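Long-range contacts in decapping and exoribonuclease protein 1 (Kluyveromyces lactis, PDB 4GPS), which removes NAD and methylguanosine caps from the 5' ends of RNAs and degrades RNA as a metal-dependent 5'-3' exoribonuclease: residues T79-E88 with W315-K323; L302-L312 with I358-F368. All blocks are in the same frame, centred on the assembly; numbering follows the deposited sequence.

Contact 1: residues T79-E88 with W315-K323; sequences TPKLLTDCKE and WIQTNLLPK
Asn-319, toward the C-terminal end of helix 305-319, meets the incoming chain 79-88 with both ends of its amide. OD1 accepts from Leu-82 N at 2.9 Å, the donor lying nearly in line with the C=O bond, although the hydrogen bond is bent at the hydrogen (N-H...O 138°). ND2 reaches back to Pro-80 O in a weak bond of 3.4 Å. A chi1 of -161° puts CG anti to the backbone N, and the amide lies along the backbone of residues 80-82.

One turn earlier, the indole of Trp-315 gives its NE1 proton to Thr-79 OG1 at 3.1 Å; the hydroxyl sits at the ring edge, only 3° out of the plane. OG1 in turn donates to Pro-80 O, so this carbonyl is shared by the Thr-79 and Asn-319 side chains. Leu-82 slots in beside these polar groups: CD2 lies 3.8 Å from Trp-315 CH2, while CD1 packs against Ile-316 CG2 and Leu-320 CG. Next along the chain, water 1 accepts from Leu-83 N and donates to Asn-319 O, joining the two backbones. Cys-86 SG then rests near Leu-320 O, and the ring of Pro-322 lies against the next backbone unit, its CG 3.5 Å from Lys-87 CA.

Further out, Leu-82 also touches Asn-374 and Phe-377 of helix 370-393, and Glu-88 is held by Ser-263 and Tyr-291. On the far side of segment 315-323, Leu-321 approaches the metal ligand Glu-293, and Gln-317 probably contacts substrate. The contact thus lays the lead-in to strand 86-95 along the C-terminal end of a helix bordering the active site of the PD-(D/E)XK-type nuclease fold of the DXO/Dom3Z family.

Contact 2: residues L302-L312 with I358-F368; sequences LGNTYHRRKLL and IVGKPGKFYKF
The Phe-368 ring lies against helix 305-319, where a CH-pi contact is made by Arg-308 CB, which stands over one face, 3.9 Å from the ring centroid and 19° off the normal. Phe-365 CB, of the same loop as the ring, lies over the rim of the opposite face. Around the rest of the ring, Arg-309 CG lies 3.7 Å from Phe-368 CE2, and the methyl of Thr-305 meets CZ.

The two guanidinium groups are used differently. Arg-308 bends at chi2 and chi3, which folds its flat end back between carbon atoms, with Ile-358 CD1 packed on one face and Phe-368 CD1 on the other. Arg-309 instead stretches from CG to NE and forms a cation-pi pair with Phe-365: Arg-309 CZ is 4.7 Å from the centroid of the Phe-365 ring, NH2 is over the face, and the two planes are steeply inclined at 74°. Its NE is bound to Phe-193 O, which would help fix the direction of the group.

Within the RAI1-like nuclease fold, these arginines belong to the opening turns of the helix that later carries Gln-317, which probably binds substrate. Asn-304 caps the helix start, its OD1 accepting from His-307 N in the carbonyl plane at 3.0 Å.

Apolar contacts flank the arginines. Leu-302 crosses Ile-358 at about a right angle, with CD1 atoms 3.9 Å apart; further along the helix, Leu-312 CD2 sits at the edge of the Phe-368 ring, 4.2 Å from Phe-368 CB.

Water provides the polar bridge, since no direct hydrogen bond crosses the contact. Water 2, at the edge of the Arg-308 guanidinium, accepts from NH2 at 2.8 Å and donates to Phe-368 O. Inside segment 358-368, Lys-367 NZ donates to the carbonyl oxygens of Val-359 and Lys-361, tying the loop to itself, and Asn-73 OD1 is a further acceptor.

How the contacts relate
From the N terminus, the chain passes through 79-88 into strand 86-95, and contact 1 stays open for more than two hundred residues until 315-323. Segment 302-312 comes shortly before that closure, so contact 2 opens inside the first loop and closes beyond it, at 358-368; the two loops cross. Both draw on helix 305-319, contact 2 on its N-terminal turns and contact 1 on its C-terminal end, with centres about 21 Å apart. The helix is thereby tied at one end to the loop between helices 346-353 and 370-393, and at the other to the chain leading into strand 86-95.

Contact 1: residues T79-E88 with W315-K323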
loop_
_atom_site.group_PDB
_atom_site.type_symbol
_atom_site.label_atom_id
_atom_site.label_comp_id
_atom_site.label_asym_id
_atom_site.label_seq_id
_atom_site.Cartn_x
_atom_site.Cartn_y
_atom_site.Cartn_z
ATOM N N THR A 79 3.758 -6.917 -15.860
ATOM C CA THR A 79 3.497 -7.006 -14.440
ATOM C C THR A 79 2.156 -7.729 -14.178
ATOM O O THR A 79 1.194 -7.533 -14.900
ATOM C CB THR A 79 3.452 -5.593 -13.828
ATOM O OG1 THR A 79 3.104 -5.681 -12.441
ATOM C CG2 THR A 79 2.434 -4.717 -14.571
ATOM N N PRO A 80 2.105 -8.604 -13.163
ATOM C CA PRO A 80 0.852 -9.293 -12.872
ATOM C C PRO A 80 -0.043 -8.311 -12.112
ATOM O O PRO A 80 0.416 -7.251 -11.680
ATOM C CB PRO A 80 1.309 -10.473 -12.002
ATOM C CG PRO A 80 2.471 -9.902 -11.282
ATOM C CD PRO A 80 3.211 -9.203 -12.403
ATOM N N LYS A 81 -1.324 -8.620 -11.984
ATOM C CA LYS A 81 -2.201 -7.733 -11.215
ATOM C C LYS A 81 -2.545 -8.462 -9.910
ATOM O O LYS A 81 -2.775 -9.665 -9.925
ATOM C CB LYS A 81 -3.469 -7.390 -12.007
ATOM C CG LYS A 81 -3.327 -6.134 -12.866
ATOM C CD LYS A 81 -4.673 -5.781 -13.524
ATOM C CE LYS A 81 -4.522 -4.843 -14.747
ATOM N NZ LYS A 81 -4.114 -3.439 -14.386
ATOM N N LEU A 82 -2.542 -7.755 -8.785
ATOM C CA LEU A 82 -2.859 -8.412 -7.527
ATOM C C LEU A 82 -4.360 -8.628 -7.411
ATOM O O LEU A 82 -4.817 -9.678 -6.948
ATOM C CB LEU A 82 -2.337 -7.594 -6.351
ATOM C CG LEU A 82 -0.809 -7.490 -6.310
ATOM C CD1 LEU A 82 -0.384 -6.580 -5.154
ATOM C CD2 LEU A 82 -0.182 -8.894 -6.170
ATOM N N LEU A 83 -5.125 -7.647 -7.871
ATOM C CA LEU A 83 -6.588 -7.714 -7.819
ATOM C C LEU A 83 -7.168 -7.645 -9.217
ATOM O O LEU A 83 -6.554 -7.091 -10.115
ATOM C CB LEU A 83 -7.130 -6.551 -6.975
ATOM C CG LEU A 83 -6.733 -6.613 -5.494
ATOM C CD1 LEU A 83 -7.107 -5.311 -4.794
ATOM C CD2 LEU A 83 -7.413 -7.852 -4.836
ATOM N N THR A 84 -8.335 -8.238 -9.420
ATOM C CA THR A 84 -8.976 -8.171 -10.732
ATOM C C THR A 84 -10.261 -7.332 -10.597
ATOM O O THR A 84 -10.912 -7.344 -9.554
ATOM C CB THR A 84 -9.270 -9.602 -11.288
ATOM O OG1 THR A 84 -9.887 -10.396 -10.279
ATOM C CG2 THR A 84 -7.982 -10.306 -11.657
ATOM N N ASP A 85 -10.607 -6.583 -11.639
ATOM C CA ASP A 85 -11.803 -5.725 -11.636
ATOM C C ASP A 85 -11.675 -4.706 -10.530
ATOM O O ASP A 85 -12.629 -4.353 -9.874
ATOM C CB ASP A 85 -13.104 -6.525 -11.427
ATOM C CG ASP A 85 -13.407 -7.490 -12.589
ATOM O OD1 ASP A 85 -12.909 -7.261 -13.733
ATOM O OD2 ASP A 85 -14.156 -8.474 -12.349
ATOM N N CYS A 86 -10.474 -4.217 -10.329
ATOM C CA CYS A 86 -10.273 -3.268 -9.273
ATOM C C CYS A 86 -10.808 -1.883 -9.630
ATOM O O CYS A 86 -10.475 -1.354 -10.680
ATOM C CB CYS A 86 -8.787 -3.194 -8.966
ATOM S SG CYS A 86 -8.524 -2.537 -7.365
ATOM N N LYS A 87 -11.619 -1.275 -8.762
ATOM C CA LYS A 87 -12.127 0.061 -9.072
ATOM C C LYS A 87 -12.291 0.967 -7.863
ATOM O O LYS A 87 -12.413 0.498 -6.728
ATOM C CB LYS A 87 -13.463 -0.037 -9.833
ATOM C CG LYS A 87 -14.489 -0.964 -9.210
ATOM C CD LYS A 87 -15.694 -1.173 -10.162
ATOM C CE LYS A 87 -16.582 -2.371 -9.779
ATOM N NZ LYS A 87 -17.036 -2.281 -8.360
ATOM N N GLU A 88 -12.247 2.271 -8.097
ATOM C CA GLU A 88 -12.467 3.200 -7.006
ATOM C C GLU A 88 -13.983 3.273 -6.847
ATOM O O GLU A 88 -14.679 3.563 -7.799
ATOM C CB GLU A 88 -11.955 4.589 -7.336
ATOM C CG GLU A 88 -12.289 5.545 -6.185
ATOM C CD GLU A 88 -11.711 6.924 -6.342
ATOM O OE1 GLU A 88 -12.403 7.826 -6.839
ATOM O OE2 GLU A 88 -10.552 7.108 -5.973
ATOM N N TRP A 315 5.836 -1.225 -5.397
ATOM C CA TRP A 315 5.121 -1.936 -6.420
ATOM C C TRP A 315 3.799 -2.472 -5.844
ATOM O O TRP A 315 2.754 -2.284 -6.460
ATOM C CB TRP A 315 5.974 -3.102 -6.930
ATOM C CG TRP A 315 5.242 -4.000 -7.897
ATOM C CD1 TRP A 315 5.003 -3.761 -9.234
ATOM C CD2 TRP A 315 4.589 -5.229 -7.588
ATOM N NE1 TRP A 315 4.237 -4.759 -9.761
ATOM C CE2 TRP A 315 3.964 -5.678 -8.779
ATOM C CE3 TRP A 315 4.457 -5.998 -6.418
ATOM C CZ2 TRP A 315 3.223 -6.871 -8.835
ATOM C CZ3 TRP A 315 3.713 -7.187 -6.474
ATOM C CH2 TRP A 315 3.108 -7.605 -7.677
ATOM N N ILE A 316 3.829 -3.143 -4.684
ATOM C CA ILE A 316 2.585 -3.683 -4.116
ATOM C C ILE A 316 1.622 -2.548 -3.843
ATOM O O ILE A 316 0.428 -2.669 -4.087
ATOM C CB ILE A 316 2.805 -4.383 -2.794
ATOM C CG1 ILE A 316 3.747 -5.569 -2.995
ATOM C CG2 ILE A 316 1.453 -4.826 -2.211
ATOM C CD1 ILE A 316 4.314 -6.084 -1.704
ATOM N N GLN A 317 2.163 -1.437 -3.352
ATOM C CA GLN A 317 1.354 -0.270 -3.026
ATOM C C GLN A 317 0.550 0.284 -4.206
ATOM O O GLN A 317 -0.654 0.497 -4.091
ATOM C CB GLN A 317 2.237 0.810 -2.415
ATOM C CG GLN A 317 1.584 2.131 -2.251
ATOM C CD GLN A 317 2.584 3.235 -1.907
ATOM O OE1 GLN A 317 2.250 4.416 -1.949
ATOM N NE2 GLN A 317 3.803 2.853 -1.561
ATOM N N THR A 318 1.181 0.502 -5.346
ATOM C CA THR A 318 0.424 1.036 -6.460
ATOM C C THR A 318 -0.337 -0.052 -7.185
ATOM O O THR A 318 -1.443 0.186 -7.691
ATOM C CB THR A 318 1.300 1.816 -7.447
ATOM O OG1 THR A 318 2.436 1.045 -7.805
ATOM C CG2 THR A 318 1.756 3.138 -6.809
ATOM N N ASN A 319 0.214 -1.263 -7.187
ATOM C CA ASN A 319 -0.474 -2.349 -7.866
ATOM C C ASN A 319 -1.828 -2.701 -7.257
ATOM O O ASN A 319 -2.665 -3.276 -7.934
ATOM C CB ASN A 319 0.386 -3.599 -7.925
ATOM C CG ASN A 319 -0.086 -4.550 -8.985
ATOM O OD1 ASN A 319 -0.669 -5.569 -8.696
ATOM N ND2 ASN A 319 0.138 -4.189 -10.234
ATOM N N LEU A 320 -2.045 -2.375 -5.983
ATOM C CA LEU A 320 -3.344 -2.647 -5.345
ATOM C C LEU A 320 -4.440 -1.638 -5.773
ATOM O O LEU A 320 -5.613 -1.776 -5.406
ATOM C CB LEU A 320 -3.208 -2.619 -3.810
ATOM C CG LEU A 320 -2.562 -3.822 -3.137
ATOM C CD1 LEU A 320 -2.133 -3.353 -1.812
ATOM C CD2 LEU A 320 -3.522 -5.036 -3.038
ATOM N N LEU A 321 -4.067 -0.625 -6.534
ATOM C CA LEU A 321 -5.038 0.373 -6.986
ATOM C C LEU A 321 -5.383 0.193 -8.456
ATOM O O LEU A 321 -4.653 -0.452 -9.218
ATOM C CB LEU A 321 -4.486 1.789 -6.809
ATOM C CG LEU A 321 -3.979 2.106 -5.408
ATOM C CD1 LEU A 321 -3.304 3.460 -5.419
ATOM C CD2 LEU A 321 -5.142 2.085 -4.439
ATOM N N PRO A 322 -6.517 0.754 -8.870
ATOM C CA PRO A 322 -6.985 0.689 -10.258
ATOM C C PRO A 322 -6.018 1.442 -11.210
ATOM O O PRO A 322 -5.523 0.875 -12.183
ATOM C CB PRO A 322 -8.336 1.380 -10.189
ATOM C CG PRO A 322 -8.785 1.138 -8.791
ATOM C CD PRO A 322 -7.567 1.255 -7.967
ATOM N N LYS A 323 -5.753 2.713 -10.915
ATOM C CA LYS A 323 -4.896 3.569 -11.757
ATOM C C LYS A 323 -4.019 4.347 -10.793
ATOM O O LYS A 323 -4.528 4.913 -9.839
ATOM C CB LYS A 323 -5.744 4.600 -12.542
ATOM C CG LYS A 323 -6.294 5.776 -11.600
ATOM C CD LYS A 323 -7.295 6.812 -12.217
ATOM C CE LYS A 323 -7.801 7.808 -11.122
ATOM N NZ LYS A 323 -8.683 8.944 -11.605
HETATM O O HOH W 1 -4.286 -5.136 -9.053
#

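Contact 2: residues L302-L312 with I358-F368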
loop_
_atom_site.group_PDB
_atom_site.type_symbol
_atom_site.label_atom_id
_atom_site.label_comp_id
_atom_site.label_asym_id
_atom_site.label_seq_id
_atom_site.Cartn_x
_atom_site.Cartn_y
_atom_site.Cartn_z
ATOM N N LEU A 302 20.292 -1.538 -6.012
ATOM C CA LEU A 302 19.686 -2.865 -6.068
ATOM C C LEU A 302 20.783 -3.659 -5.368
ATOM O O LEU A 302 21.941 -3.215 -5.314
ATOM C CB LEU A 302 19.466 -3.300 -7.514
ATOM C CG LEU A 302 18.572 -2.358 -8.334
ATOM C CD1 LEU A 302 18.610 -2.784 -9.791
ATOM C CD2 LEU A 302 17.143 -2.382 -7.811
ATOM N N GLY A 303 20.498 -4.815 -4.814
ATOM C CA GLY A 303 21.611 -5.426 -4.097
ATOM C C GLY A 303 21.474 -5.075 -2.623
ATOM O O GLY A 303 21.719 -5.919 -1.770
ATOM N N ASN A 304 21.061 -3.848 -2.315
ATOM C CA ASN A 304 20.834 -3.468 -0.923
ATOM C C ASN A 304 19.454 -3.949 -0.513
ATOM O O ASN A 304 18.459 -3.597 -1.120
ATOM C CB ASN A 304 20.911 -1.961 -0.752
ATOM C CG ASN A 304 20.629 -1.547 0.634
ATOM O OD1 ASN A 304 19.457 -1.510 1.079
ATOM N ND2 ASN A 304 21.702 -1.255 1.377
ATOM N N THR A 305 19.399 -4.780 0.509
ATOM C CA THR A 305 18.151 -5.342 0.991
ATOM C C THR A 305 17.073 -4.312 1.330
ATOM O O THR A 305 15.887 -4.499 1.021
ATOM C CB THR A 305 18.438 -6.192 2.221
ATOM O OG1 THR A 305 19.143 -7.360 1.806
ATOM C CG2 THR A 305 17.173 -6.601 2.923
ATOM N N TYR A 306 17.480 -3.232 1.977
ATOM C CA TYR A 306 16.541 -2.206 2.366
ATOM C C TYR A 306 15.835 -1.566 1.142
ATOM O O TYR A 306 14.621 -1.277 1.161
ATOM C CB TYR A 306 17.288 -1.165 3.219
ATOM C CG TYR A 306 16.524 0.089 3.543
ATOM C CD1 TYR A 306 16.378 1.109 2.591
ATOM C CD2 TYR A 306 16.016 0.302 4.827
ATOM C CE1 TYR A 306 15.762 2.317 2.911
ATOM C CE2 TYR A 306 15.390 1.514 5.168
ATOM C CZ TYR A 306 15.277 2.522 4.208
ATOM O OH TYR A 306 14.760 3.751 4.564
ATOM N N HIS A 307 16.586 -1.361 0.074
ATOM C CA HIS A 307 16.030 -0.745 -1.111
ATOM C C HIS A 307 15.162 -1.711 -1.918
ATOM O O HIS A 307 14.151 -1.313 -2.502
ATOM C CB HIS A 307 17.169 -0.180 -1.962
ATOM C CG HIS A 307 17.562 1.212 -1.582
ATOM N ND1 HIS A 307 18.692 1.832 -2.067
ATOM C CD2 HIS A 307 16.929 2.133 -0.816
ATOM C CE1 HIS A 307 18.733 3.080 -1.625
ATOM N NE2 HIS A 307 17.671 3.287 -0.865
ATOM N N ARG A 308 15.532 -2.986 -1.933
ATOM C CA ARG A 308 14.749 -3.972 -2.660
ATOM C C ARG A 308 13.401 -4.106 -1.970
ATOM O O ARG A 308 12.380 -4.249 -2.632
ATOM C CB ARG A 308 15.480 -5.317 -2.711
ATOM C CG ARG A 308 16.800 -5.251 -3.511
ATOM C CD ARG A 308 16.589 -5.112 -5.018
ATOM N NE ARG A 308 15.891 -6.273 -5.576
ATOM C CZ ARG A 308 16.420 -7.487 -5.745
ATOM N NH1 ARG A 308 17.679 -7.739 -5.414
ATOM N NH2 ARG A 308 15.666 -8.466 -6.222
ATOM N N ARG A 309 13.398 -4.039 -0.637
ATOM C CA ARG A 309 12.159 -4.110 0.142
ATOM C C ARG A 309 11.278 -2.911 -0.175
ATOM O O ARG A 309 10.067 -3.049 -0.352
ATOM C CB ARG A 309 12.452 -4.076 1.639
ATOM C CG ARG A 309 12.361 -5.382 2.329
ATOM C CD ARG A 309 13.174 -5.345 3.593
ATOM N NE ARG A 309 13.541 -6.699 3.955
ATOM C CZ ARG A 309 14.565 -7.025 4.726
ATOM N NH1 ARG A 309 15.359 -6.084 5.238
ATOM N NH2 ARG A 309 14.780 -8.302 4.987
ATOM N N LYS A 310 11.894 -1.735 -0.230
ATOM C CA LYS A 310 11.156 -0.513 -0.518
ATOM C C LYS A 310 10.548 -0.546 -1.935
ATOM O O LYS A 310 9.376 -0.212 -2.116
ATOM C CB LYS A 310 12.066 0.717 -0.331
ATOM C CG LYS A 310 11.421 1.996 -0.749
ATOM C CD LYS A 310 12.365 3.189 -0.654
ATOM C CE LYS A 310 12.670 3.588 0.778
ATOM N NZ LYS A 310 13.580 4.776 0.770
ATOM N N LEU A 311 11.340 -0.956 -2.924
ATOM C CA LEU A 311 10.864 -1.054 -4.304
ATOM C C LEU A 311 9.710 -2.062 -4.391
ATOM O O LEU A 311 8.679 -1.773 -5.001
ATOM C CB LEU A 311 12.004 -1.464 -5.240
ATOM C CG LEU A 311 13.095 -0.389 -5.385
ATOM C CD1 LEU A 311 14.337 -1.026 -5.937
ATOM C CD2 LEU A 311 12.623 0.758 -6.292
ATOM N N LEU A 312 9.850 -3.222 -3.747
ATOM C CA LEU A 312 8.776 -4.211 -3.789
ATOM C C LEU A 312 7.515 -3.660 -3.122
ATOM O O LEU A 312 6.408 -3.806 -3.636
ATOM C CB LEU A 312 9.209 -5.516 -3.100
ATOM C CG LEU A 312 8.159 -6.629 -2.965
ATOM C CD1 LEU A 312 7.757 -7.097 -4.381
ATOM C CD2 LEU A 312 8.692 -7.793 -2.093
ATOM N N ILE A 358 18.319 -8.927 -12.847
ATOM C CA ILE A 358 18.334 -8.690 -11.409
ATOM C C ILE A 358 18.099 -10.008 -10.701
ATOM O O ILE A 358 18.485 -10.188 -9.554
ATOM C CB ILE A 358 17.240 -7.673 -10.970
ATOM C CG1 ILE A 358 17.431 -7.294 -9.501
ATOM C CG2 ILE A 358 15.849 -8.270 -11.130
ATOM C CD1 ILE A 358 16.674 -6.062 -9.109
ATOM N N VAL A 359 17.459 -10.934 -11.401
ATOM C CA VAL A 359 17.145 -12.231 -10.820
ATOM C C VAL A 359 18.396 -13.114 -10.730
ATOM O O VAL A 359 18.407 -14.147 -10.060
ATOM C CB VAL A 359 16.028 -12.895 -11.644
ATOM C CG1 VAL A 359 16.548 -14.123 -12.370
ATOM C CG2 VAL A 359 14.854 -13.200 -10.750
ATOM N N GLY A 360 19.454 -12.680 -11.402
ATOM C CA GLY A 360 20.700 -13.414 -11.379
ATOM C C GLY A 360 21.471 -13.306 -10.071
ATOM O O GLY A 360 22.333 -14.139 -9.795
ATOM N N LYS A 361 21.196 -12.302 -9.244
ATOM C CA LYS A 361 21.944 -12.221 -8.000
ATOM C C LYS A 361 21.331 -13.067 -6.889
ATOM O O LYS A 361 20.114 -13.226 -6.801
ATOM C CB LYS A 361 22.127 -10.767 -7.550
ATOM C CG LYS A 361 20.898 -10.054 -7.081
ATOM C CD LYS A 361 21.173 -8.562 -7.024
ATOM C CE LYS A 361 21.496 -8.026 -8.400
ATOM N NZ LYS A 361 21.815 -6.579 -8.364
ATOM N N PRO A 362 22.190 -13.647 -6.039
ATOM C CA PRO A 362 21.804 -14.499 -4.909
ATOM C C PRO A 362 20.968 -13.732 -3.888
ATOM O O PRO A 362 21.003 -12.503 -3.856
ATOM C CB PRO A 362 23.154 -14.943 -4.352
ATOM C CG PRO A 362 24.024 -13.757 -4.625
ATOM C CD PRO A 362 23.644 -13.402 -6.036
ATOM N N GLY A 363 20.222 -14.442 -3.050
ATOM C CA GLY A 363 19.403 -13.752 -2.070
ATOM C C GLY A 363 18.501 -14.662 -1.278
ATOM O O GLY A 363 18.081 -15.701 -1.770
ATOM N N LYS A 364 18.178 -14.244 -0.059
ATOM C CA LYS A 364 17.344 -15.025 0.850
ATOM C C LYS A 364 15.810 -14.884 0.689
ATOM O O LYS A 364 15.144 -15.853 0.293
ATOM C CB LYS A 364 17.762 -14.705 2.295
ATOM C CG LYS A 364 17.513 -15.822 3.290
ATOM C CD LYS A 364 18.227 -17.123 2.899
ATOM C CE LYS A 364 17.825 -18.273 3.837
ATOM N NZ LYS A 364 18.371 -19.609 3.447
ATOM N N PHE A 365 15.261 -13.702 0.982
ATOM C CA PHE A 365 13.809 -13.406 0.910
ATOM C C PHE A 365 13.105 -13.579 -0.442
ATOM O O PHE A 365 12.534 -12.630 -0.991
ATOM C CB PHE A 365 13.557 -11.972 1.418
ATOM C CG PHE A 365 14.220 -11.703 2.697
ATOM C CD1 PHE A 365 15.576 -11.353 2.722
ATOM C CD2 PHE A 365 13.559 -11.975 3.900
ATOM C CE1 PHE A 365 16.282 -11.284 3.933
ATOM C CE2 PHE A 365 14.241 -11.917 5.123
ATOM C CZ PHE A 365 15.616 -11.571 5.148
ATOM N N TYR A 366 13.141 -14.795 -0.962
ATOM C CA TYR A 366 12.531 -15.107 -2.235
ATOM C C TYR A 366 12.990 -14.130 -3.290
ATOM O O TYR A 366 12.273 -13.876 -4.248
ATOM C CB TYR A 366 11.006 -15.079 -2.104
ATOM C CG TYR A 366 10.545 -16.034 -1.054
ATOM C CD1 TYR A 366 10.380 -15.622 0.260
ATOM C CD2 TYR A 366 10.350 -17.377 -1.352
ATOM C CE1 TYR A 366 10.029 -16.526 1.269
ATOM C CE2 TYR A 366 10.002 -18.306 -0.351
ATOM C CZ TYR A 366 9.840 -17.877 0.958
ATOM O OH TYR A 366 9.500 -18.787 1.954
ATOM N N LYS A 367 14.198 -13.600 -3.114
ATOM C CA LYS A 367 14.768 -12.603 -4.028
ATOM C C LYS A 367 13.791 -11.449 -4.349
ATOM O O LYS A 367 13.831 -10.873 -5.444
ATOM C CB LYS A 367 15.238 -13.264 -5.316
ATOM C CG LYS A 367 16.338 -14.279 -5.110
ATOM C CD LYS A 367 16.891 -14.751 -6.434
ATOM C CE LYS A 367 18.214 -15.489 -6.268
ATOM N NZ LYS A 367 18.922 -15.588 -7.581
ATOM N N PHE A 368 12.929 -11.112 -3.382
ATOM C CA PHE A 368 11.959 -10.018 -3.530
ATOM C C PHE A 368 11.267 -10.038 -4.907
ATOM O O PHE A 368 11.108 -9.012 -5.585
ATOM C CB PHE A 368 12.647 -8.658 -3.324
ATOM C CG PHE A 368 13.512 -8.586 -2.094
ATOM C CD1 PHE A 368 14.881 -8.870 -2.168
ATOM C CD2 PHE A 368 12.962 -8.247 -0.858
ATOM C CE1 PHE A 368 15.689 -8.819 -1.027
ATOM C CE2 PHE A 368 13.755 -8.193 0.284
ATOM C CZ PHE A 368 15.128 -8.483 0.197
HETATM O O HOH W 2 13.014 -7.619 -6.568
#